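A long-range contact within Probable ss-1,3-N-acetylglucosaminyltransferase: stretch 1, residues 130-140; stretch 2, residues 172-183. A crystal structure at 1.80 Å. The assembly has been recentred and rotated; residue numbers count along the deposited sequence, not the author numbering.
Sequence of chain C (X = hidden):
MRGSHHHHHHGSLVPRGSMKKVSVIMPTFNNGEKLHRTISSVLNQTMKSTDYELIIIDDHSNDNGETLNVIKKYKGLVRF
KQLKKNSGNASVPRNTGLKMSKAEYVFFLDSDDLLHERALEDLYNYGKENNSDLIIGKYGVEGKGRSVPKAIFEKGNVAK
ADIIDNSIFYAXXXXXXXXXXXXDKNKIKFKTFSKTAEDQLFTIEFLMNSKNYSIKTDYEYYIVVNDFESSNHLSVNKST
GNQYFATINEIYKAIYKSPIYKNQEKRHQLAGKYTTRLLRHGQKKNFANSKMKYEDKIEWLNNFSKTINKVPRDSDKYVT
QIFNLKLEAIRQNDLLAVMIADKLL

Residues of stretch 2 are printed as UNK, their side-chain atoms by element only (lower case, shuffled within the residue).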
ATOM      1  N   ASN C 130       5.131  30.498 -41.182  1.00 52.06           N
ATOM      2  CA  ASN C 130       4.512  30.618 -39.859  1.00 51.32           C
ATOM      3  C   ASN C 130       5.500  31.187 -38.839  1.00 50.20           C
ATOM      4  O   ASN C 130       5.250  31.118 -37.627  1.00 49.72           O
ATOM      5  CB  ASN C 130       3.961  29.270 -39.399  1.00 50.28           C
ATOM      6  CG  ASN C 130       2.913  28.777 -40.366  1.00 51.43           C
ATOM      7  OD1 ASN C 130       1.841  29.361 -40.455  1.00 52.36           O
ATOM      8  ND2 ASN C 130       3.235  27.747 -41.130  1.00 50.82           N
ATOM      9  N   ASN C 131       6.614  31.744 -39.325  1.00 49.69           N
ATOM     10  CA  ASN C 131       7.596  32.385 -38.466  1.00 49.59           C
ATOM     11  C   ASN C 131       7.973  31.433 -37.314  1.00 47.07           C
ATOM     12  O   ASN C 131       8.053  31.828 -36.175  1.00 47.06           O
ATOM     13  CB  ASN C 131       7.063  33.735 -37.968  1.00 52.02           C
ATOM     14  CG  ASN C 131       8.092  34.525 -37.186  1.00 53.17           C
ATOM     15  OD1 ASN C 131       9.278  34.520 -37.522  1.00 54.43           O
ATOM     16  ND2 ASN C 131       7.651  35.196 -36.135  1.00 54.65           N
ATOM     17  N   SER C 132       8.237  30.167 -37.645  1.00 45.23           N
ATOM     18  CA  SER C 132       8.495  29.111 -36.649  1.00 43.24           C
ATOM     19  C   SER C 132       9.948  29.155 -36.148  1.00 42.16           C
ATOM     20  O   SER C 132      10.894  29.337 -36.915  1.00 42.04           O
ATOM     21  CB  SER C 132       8.155  27.756 -37.213  1.00 42.25           C
ATOM     22  OG  SER C 132       6.910  27.795 -37.897  1.00 43.02           O
ATOM     23  N   ASP C 133      10.096  28.978 -34.834  1.00 41.36           N
ATOM     24  CA  ASP C 133      11.372  28.730 -34.165  1.00 40.46           C
ATOM     25  C   ASP C 133      11.750  27.246 -34.251  1.00 38.94           C
ATOM     26  O   ASP C 133      12.931  26.913 -34.277  1.00 38.59           O
ATOM     27  CB  ASP C 133      11.311  29.189 -32.708  1.00 40.63           C
ATOM     28  CG  ASP C 133      11.033  30.672 -32.584  1.00 42.13           C
ATOM     29  OD1 ASP C 133      11.717  31.442 -33.275  1.00 42.90           O
ATOM     30  OD2 ASP C 133      10.112  31.031 -31.818  1.00 42.79           O
ATOM     31  N   LEU C 134      10.748  26.369 -34.324  1.00 38.34           N
ATOM     32  CA  LEU C 134      10.936  24.922 -34.359  1.00 37.19           C
ATOM     33  C   LEU C 134       9.914  24.319 -35.328  1.00 37.24           C
ATOM     34  O   LEU C 134       8.736  24.619 -35.221  1.00 37.71           O
ATOM     35  CB  LEU C 134      10.717  24.387 -32.941  1.00 36.61           C
ATOM     36  CG  LEU C 134      10.836  22.878 -32.753  1.00 35.73           C
ATOM     37  CD1 LEU C 134      12.245  22.388 -33.034  1.00 35.37           C
ATOM     38  CD2 LEU C 134      10.421  22.470 -31.342  1.00 35.41           C
ATOM     39  N   ILE C 135      10.364  23.488 -36.274  1.00 36.74           N
ATOM     40  CA  ILE C 135       9.439  22.748 -37.121  1.00 36.92           C
ATOM     41  C   ILE C 135       9.715  21.249 -36.951  1.00 36.15           C
ATOM     42  O   ILE C 135      10.872  20.802 -37.032  1.00 35.55           O
ATOM     43  CB  ILE C 135       9.508  23.200 -38.593  1.00 37.71           C
ATOM     44  CG1 ILE C 135       9.497  24.727 -38.726  1.00 38.41           C
ATOM     45  CG2 ILE C 135       8.387  22.550 -39.398  1.00 38.13           C
ATOM     46  CD1 ILE C 135      10.871  25.357 -38.783  1.00 38.35           C
ATOM     47  N   ILE C 136       8.641  20.505 -36.652  1.00 36.09           N
ATOM     48  CA  ILE C 136       8.705  19.095 -36.409  1.00 35.72           C
ATOM     49  C   ILE C 136       8.024  18.387 -37.567  1.00 36.32           C
ATOM     50  O   ILE C 136       6.846  18.598 -37.799  1.00 37.03           O
ATOM     51  CB  ILE C 136       8.058  18.733 -35.065  1.00 35.42           C
ATOM     52  CG1 ILE C 136       8.580  19.652 -33.961  1.00 35.12           C
ATOM     53  CG2 ILE C 136       8.277  17.267 -34.740  1.00 34.94           C
ATOM     54  CD1 ILE C 136       7.798  19.580 -32.692  1.00 35.01           C
ATOM     55  N   GLY C 137       8.799  17.568 -38.278  1.00 36.21           N
ATOM     56  CA  GLY C 137       8.270  16.695 -39.325  1.00 36.96           C
ATOM     57  C   GLY C 137       7.900  15.335 -38.759  1.00 36.90           C
ATOM     58  O   GLY C 137       8.641  14.772 -37.969  1.00 36.23           O
ATOM     59  N   LYS C 138       6.768  14.791 -39.209  1.00 37.90           N
ATOM     60  CA  LYS C 138       6.331  13.457 -38.843  1.00 38.29           C
ATOM     61  C   LYS C 138       7.451  12.440 -39.080  1.00 37.93           C
ATOM     62  O   LYS C 138       8.089  12.455 -40.130  1.00 38.04           O
ATOM     63  CB  LYS C 138       5.117  13.075 -39.687  1.00 39.81           C
ATOM     64  CG  LYS C 138       4.543  11.694 -39.423  1.00 40.59           C
ATOM     65  CD  LYS C 138       3.190  11.506 -40.075  1.00 42.31           C
ATOM     66  CE  LYS C 138       2.747  10.064 -40.037  1.00 43.51           C
ATOM     67  NZ  LYS C 138       1.458   9.881 -40.739  1.00 45.51           N
ATOM     68  N   TYR C 139       7.636  11.538 -38.113  1.00 37.65           N
ATOM     69  CA  TYR C 139       8.636  10.475 -38.170  1.00 37.67           C
ATOM     70  C   TYR C 139       8.025   9.255 -38.863  1.00 39.19           C
ATOM     71  O   TYR C 139       6.838   8.952 -38.687  1.00 40.17           O
ATOM     72  CB  TYR C 139       9.140  10.126 -36.768  1.00 36.75           C
ATOM     73  CG  TYR C 139       9.799  11.295 -36.083  1.00 35.76           C
ATOM     74  CD1 TYR C 139      11.019  11.774 -36.533  1.00 35.45           C
ATOM     75  CD2 TYR C 139       9.197  11.953 -35.025  1.00 35.22           C
ATOM     76  CE1 TYR C 139      11.616  12.888 -35.964  1.00 34.81           C
ATOM     77  CE2 TYR C 139       9.787  13.061 -34.438  1.00 34.72           C
ATOM     78  CZ  TYR C 139      10.998  13.537 -34.913  1.00 34.46           C
ATOM     79  OH  TYR C 139      11.601  14.623 -34.346  1.00 34.14           O
ATOM     80  N   GLY C 140       8.842   8.600 -39.689  1.00 39.86           N
ATOM     81  CA  GLY C 140       8.615   7.232 -40.090  1.00 41.22           C
ATOM     82  C   GLY C 140       9.577   6.297 -39.382  1.00 41.43           C
ATOM     83  O   GLY C 140      10.431   6.741 -38.616  1.00 40.09           O
ATOM     84  N   UNK C 172      10.765  14.694 -27.836  1.00 32.51           N
ATOM     85  CA  UNK C 172      11.801  15.589 -27.393  1.00 32.33           C
ATOM     86  C   UNK C 172      13.159  15.272 -28.037  1.00 32.13           C
ATOM     87  O   UNK C 172      14.175  15.854 -27.630  1.00 32.43           O
ATOM     88  c   UNK C 172      11.877  15.488 -25.871  1.00 32.08           C
ATOM     89  c   UNK C 172      10.962  16.000 -23.618  1.00 32.06           C
ATOM     90  c   UNK C 172      10.763  16.188 -25.111  1.00 32.24           C
ATOM     91  c   UNK C 172      10.668  17.662 -25.468  1.00 32.59           C
ATOM     92  N   UNK C 173      13.196  14.431 -29.070  1.00 32.11           N
ATOM     93  CA  UNK C 173      14.446  14.246 -29.845  1.00 32.24           C
ATOM     94  C   UNK C 173      14.805  15.583 -30.504  1.00 32.38           C
ATOM     95  O   UNK C 173      13.943  16.435 -30.700  1.00 32.44           O
ATOM     96  o   UNK C 173      13.733  13.631 -32.077  1.00 32.67           O
ATOM     97  c   UNK C 173      14.339  13.153 -30.884  1.00 32.62           C
ATOM     98  N   UNK C 174      16.071  15.735 -30.885  1.00 32.48           N
ATOM     99  CA  UNK C 174      16.518  16.910 -31.603  1.00 32.74           C
ATOM    100  C   UNK C 174      16.429  16.694 -33.123  1.00 32.88           C
ATOM    101  O   UNK C 174      16.985  17.515 -33.886  1.00 33.25           O
ATOM    102  c   UNK C 174      17.944  17.297 -31.178  1.00 33.03           C
ATOM    103  c   UNK C 174      18.953  16.235 -31.577  1.00 33.28           C
ATOM    104  c   UNK C 174      17.993  17.584 -29.687  1.00 32.91           C
ATOM    105  N   UNK C 175      15.707  15.650 -33.567  1.00 32.66           N
ATOM    106  CA  UNK C 175      15.632  15.324 -34.999  1.00 32.98           C
ATOM    107  C   UNK C 175      14.509  16.144 -35.664  1.00 33.21           C
ATOM    108  O   UNK C 175      13.460  15.637 -36.078  1.00 33.33           O
ATOM    109  c   UNK C 175      15.468  13.813 -35.149  1.00 32.95           C
ATOM    110  c   UNK C 175      16.483  12.995 -34.351  1.00 32.76           C
ATOM    111  c   UNK C 175      17.919  13.301 -34.786  1.00 33.00           C
ATOM    112  c   UNK C 175      16.196  11.515 -34.470  1.00 33.02           C
ATOM    113  N   UNK C 176      14.795  17.443 -35.769  1.00 33.39           N
ATOM    114  CA  UNK C 176      13.832  18.509 -36.000  1.00 33.78           C
ATOM    115  C   UNK C 176      14.567  19.705 -36.615  1.00 34.30           C
ATOM    116  O   UNK C 176      15.801  19.745 -36.621  1.00 34.26           O
ATOM    117  n   UNK C 176      11.418  15.973 -31.794  1.00 32.55           N
ATOM    118  c   UNK C 176      13.210  18.938 -34.666  1.00 33.53           C
ATOM    119  c   UNK C 176      12.371  17.878 -33.956  1.00 33.25           C
ATOM    120  c   UNK C 176      10.907  17.359 -31.963  1.00 32.85           C
ATOM    121  c   UNK C 176      11.925  18.296 -32.579  1.00 32.95           C
ATOM    122  N   UNK C 177      13.811  20.704 -37.071  1.00 34.94           N
ATOM    123  CA  UNK C 177      14.396  21.916 -37.657  1.00 35.61           C
ATOM    124  C   UNK C 177      14.271  23.072 -36.648  1.00 35.95           C
ATOM    125  O   UNK C 177      13.192  23.472 -36.292  1.00 36.01           O
ATOM    126  c   UNK C 177      14.307  22.235 -42.185  1.00 37.22           C
ATOM    127  c   UNK C 177      13.710  22.255 -38.986  1.00 36.19           C
ATOM    128  c   UNK C 177      14.307  23.454 -39.692  1.00 36.92           C
ATOM    129  s   UNK C 177      13.664  23.695 -41.367  1.00 37.66           S
ATOM    130  N   UNK C 178      15.421  23.591 -36.203  1.00 36.32           N
ATOM    131  CA  UNK C 178      15.554  24.607 -35.165  1.00 36.92           C
ATOM    132  C   UNK C 178      16.100  25.921 -35.752  1.00 38.15           C
ATOM    133  O   UNK C 178      17.084  25.907 -36.429  1.00 38.37           O
ATOM    134  c   UNK C 178      16.490  21.675 -33.670  1.00 35.07           C
ATOM    135  c   UNK C 178      15.380  22.060 -31.189  1.00 34.72           C
ATOM    136  c   UNK C 178      15.669  23.149 -31.996  1.00 35.35           C
ATOM    137  c   UNK C 178      16.571  24.158 -34.112  1.00 36.43           C
ATOM    138  c   UNK C 178      16.205  20.592 -32.858  1.00 34.46           C
ATOM    139  c   UNK C 178      15.651  20.785 -31.620  1.00 34.23           C
ATOM    140  c   UNK C 178      16.210  22.970 -33.256  1.00 35.55           C
ATOM    141  N   UNK C 179      15.490  27.056 -35.402  1.00 39.29           N
ATOM    142  CA  UNK C 179      15.975  28.378 -35.820  1.00 40.86           C
ATOM    143  C   UNK C 179      17.290  28.685 -35.092  1.00 41.00           C
ATOM    144  O   UNK C 179      17.368  28.651 -33.875  1.00 40.31           O
ATOM    145  c   UNK C 179      15.331  30.854 -35.995  1.00 43.82           C
ATOM    146  c   UNK C 179      13.445  31.974 -37.209  1.00 46.16           C
ATOM    147  c   UNK C 179      14.214  31.866 -35.910  1.00 45.33           C
ATOM    148  c   UNK C 179      14.923  29.457 -35.544  1.00 42.10           C
ATOM    149  n   UNK C 179      12.346  32.958 -37.114  1.00 47.61           N
ATOM    150  N   UNK C 180      18.322  29.011 -35.868  1.00 41.95           N
ATOM    151  CA  UNK C 180      19.690  29.099 -35.368  1.00 42.96           C
ATOM    152  C   UNK C 180      19.857  30.280 -34.392  1.00 44.13           C
ATOM    153  O   UNK C 180      20.633  30.193 -33.433  1.00 44.63           O
ATOM    154  c   UNK C 180      22.138  29.175 -36.163  1.00 44.70           C
ATOM    155  c   UNK C 180      23.886  27.920 -34.799  1.00 45.31           C
ATOM    156  c   UNK C 180      20.663  29.198 -36.550  1.00 43.70           C
ATOM    157  n   UNK C 180      24.905  28.788 -35.433  1.00 46.61           N
ATOM    158  c   UNK C 180      22.589  27.851 -35.578  1.00 44.24           C
ATOM    159  N   UNK C 181      19.147  31.384 -34.630  1.00 45.27           N
ATOM    160  CA  UNK C 181      19.333  32.610 -33.828  1.00 46.90           C
ATOM    161  C   UNK C 181      18.923  32.367 -32.366  1.00 46.38           C
ATOM    162  O   UNK C 181      19.496  32.941 -31.437  1.00 47.89           O
ATOM    163  c   UNK C 181      18.585  33.766 -34.446  1.00 48.22           C
ATOM    164  o   UNK C 181      17.193  33.480 -34.520  1.00 48.18           O
ATOM    165  N   UNK C 182      17.926  31.504 -32.150  1.00 45.29           N
ATOM    166  CA  UNK C 182      17.477  31.138 -30.804  1.00 44.45           C
ATOM    167  C   UNK C 182      18.617  30.396 -30.085  1.00 44.01           C
ATOM    168  O   UNK C 182      18.905  30.649 -28.900  1.00 44.17           O
ATOM    169  c   UNK C 182      15.022  31.070 -31.483  1.00 43.80           C
ATOM    170  c   UNK C 182      15.797  29.741 -29.507  1.00 42.74           C
ATOM    171  c   UNK C 182      16.184  30.298 -30.868  1.00 43.20           C
ATOM    172  N   UNK C 183      19.254  29.470 -30.802  1.00 43.48           N
ATOM    173  CA  UNK C 183      20.374  28.699 -30.278  1.00 43.79           C
ATOM    174  C   UNK C 183      21.549  29.647 -29.959  1.00 45.93           C
ATOM    175  O   UNK C 183      22.170  29.508 -28.903  1.00 45.83           O
ATOM    176  c   UNK C 183      20.749  27.563 -31.259  1.00 43.16           C
ATOM    177  c   UNK C 183      19.757  25.523 -32.431  1.00 41.30           C
ATOM    178  c   UNK C 183      19.709  26.435 -31.226  1.00 41.79           C
ATOM    179  c   UNK C 183      22.152  27.026 -30.996  1.00 43.16           C
TER
HETATM  180  O   HOH W   1      10.321  32.702 -35.219  1.00 51.99           O
HETATM  181  O   HOH W   2      11.153  16.061 -37.604  1.00 34.85           O

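Position 172 carries four carbons forked at the second, the leucine pattern. Its CA-to-CB bond points away from stretch 1 and the side chain makes no contact with it: L172.

Position 173 has one carbon followed by one oxygen, which fits serine only. The oxygen, OG of S173, lies 3.3 Å from Y139 OH, a separation that does not settle whether they bond.

At 174 a single carbon carries two more. The three-carbon fork, with no oxygen, is valine; the CA-to-CB bond of V174 points away and the residue touches nothing on stretch 1.

Position 175 again has four carbons forked at the second, so it is L175. Its CB sits 4.0 Å from Y139 CE1, but its backbone matters more: Y139 OH donates to L175 O at 2.7 Å. The backbone N of L175 in turn donates to S173 OG (3.2 Å, 160°).

Position 176 shows four carbons in a row ending in nitrogen, an unbranched amine and hence K176. The chain is extended through chi3 and turns at chi4 (p), bringing NZ within 2.9 Å of Y139 OH, to which it donates; NZ also donates to S173 O at 2.8 Å. Along the way, K176 CE passes 3.8 Å from I136 CG2.

The unbranched run at 177, two carbons, a sulfur and a terminal carbon, identifies M177. Its CG lies 4.0 Å from I135 CD1, whereas the end of the side chain leads away from stretch 1.

Position 178 has one carbon and a six-carbon ring without oxygen: F178. L134 CD1 stands over one ring face, 3.8 Å from the ring centroid and 18° off the normal, a CH-pi contact.

At 179 four carbons again end in nitrogen, giving K179, at the N-cap position before the helix. Its CD approaches D133 OD1 at 3.7 Å, but K179 NZ remains 4.2 Å from D133 OD1, beyond a salt bridge. Water 1 accepts from K179 NZ at 2.8 Å and lies 2.7 Å from D133 OD1, bridging the two.

Position 180 has the same four-carbon amine chain, K180; its CA-to-CB bond points away from stretch 1, which it does not contact.

One carbon and one oxygen at 181 give S181, out of reach.

Three carbons branched at the first make 182 a valine; V182 CG2 lies 3.8 Å from D133 OD1.

At 183, four carbons fork at the first with one arm two carbons long, defining I183, also out of reach.

The contact is built on antiparallel strands, 176° between directions. I135 and M177 exchange both backbone hydrogen bonds, I135 N to M177 O (2.8 Å, 165°) and M177 N to I135 O (2.9 Å, 169°), while K179 N donates to D133 O (2.8 Å, 163°). Alternation puts L134 and F178 on one sheet face, I135 and M177 on the other. Beyond the paired strands, the Y139 hydroxyl joins the stretches by accepting from K176 and donating to L175, both partners lying at the ring edge.

Stretch 2, residues 172-183: LSVLKMFKKSVI
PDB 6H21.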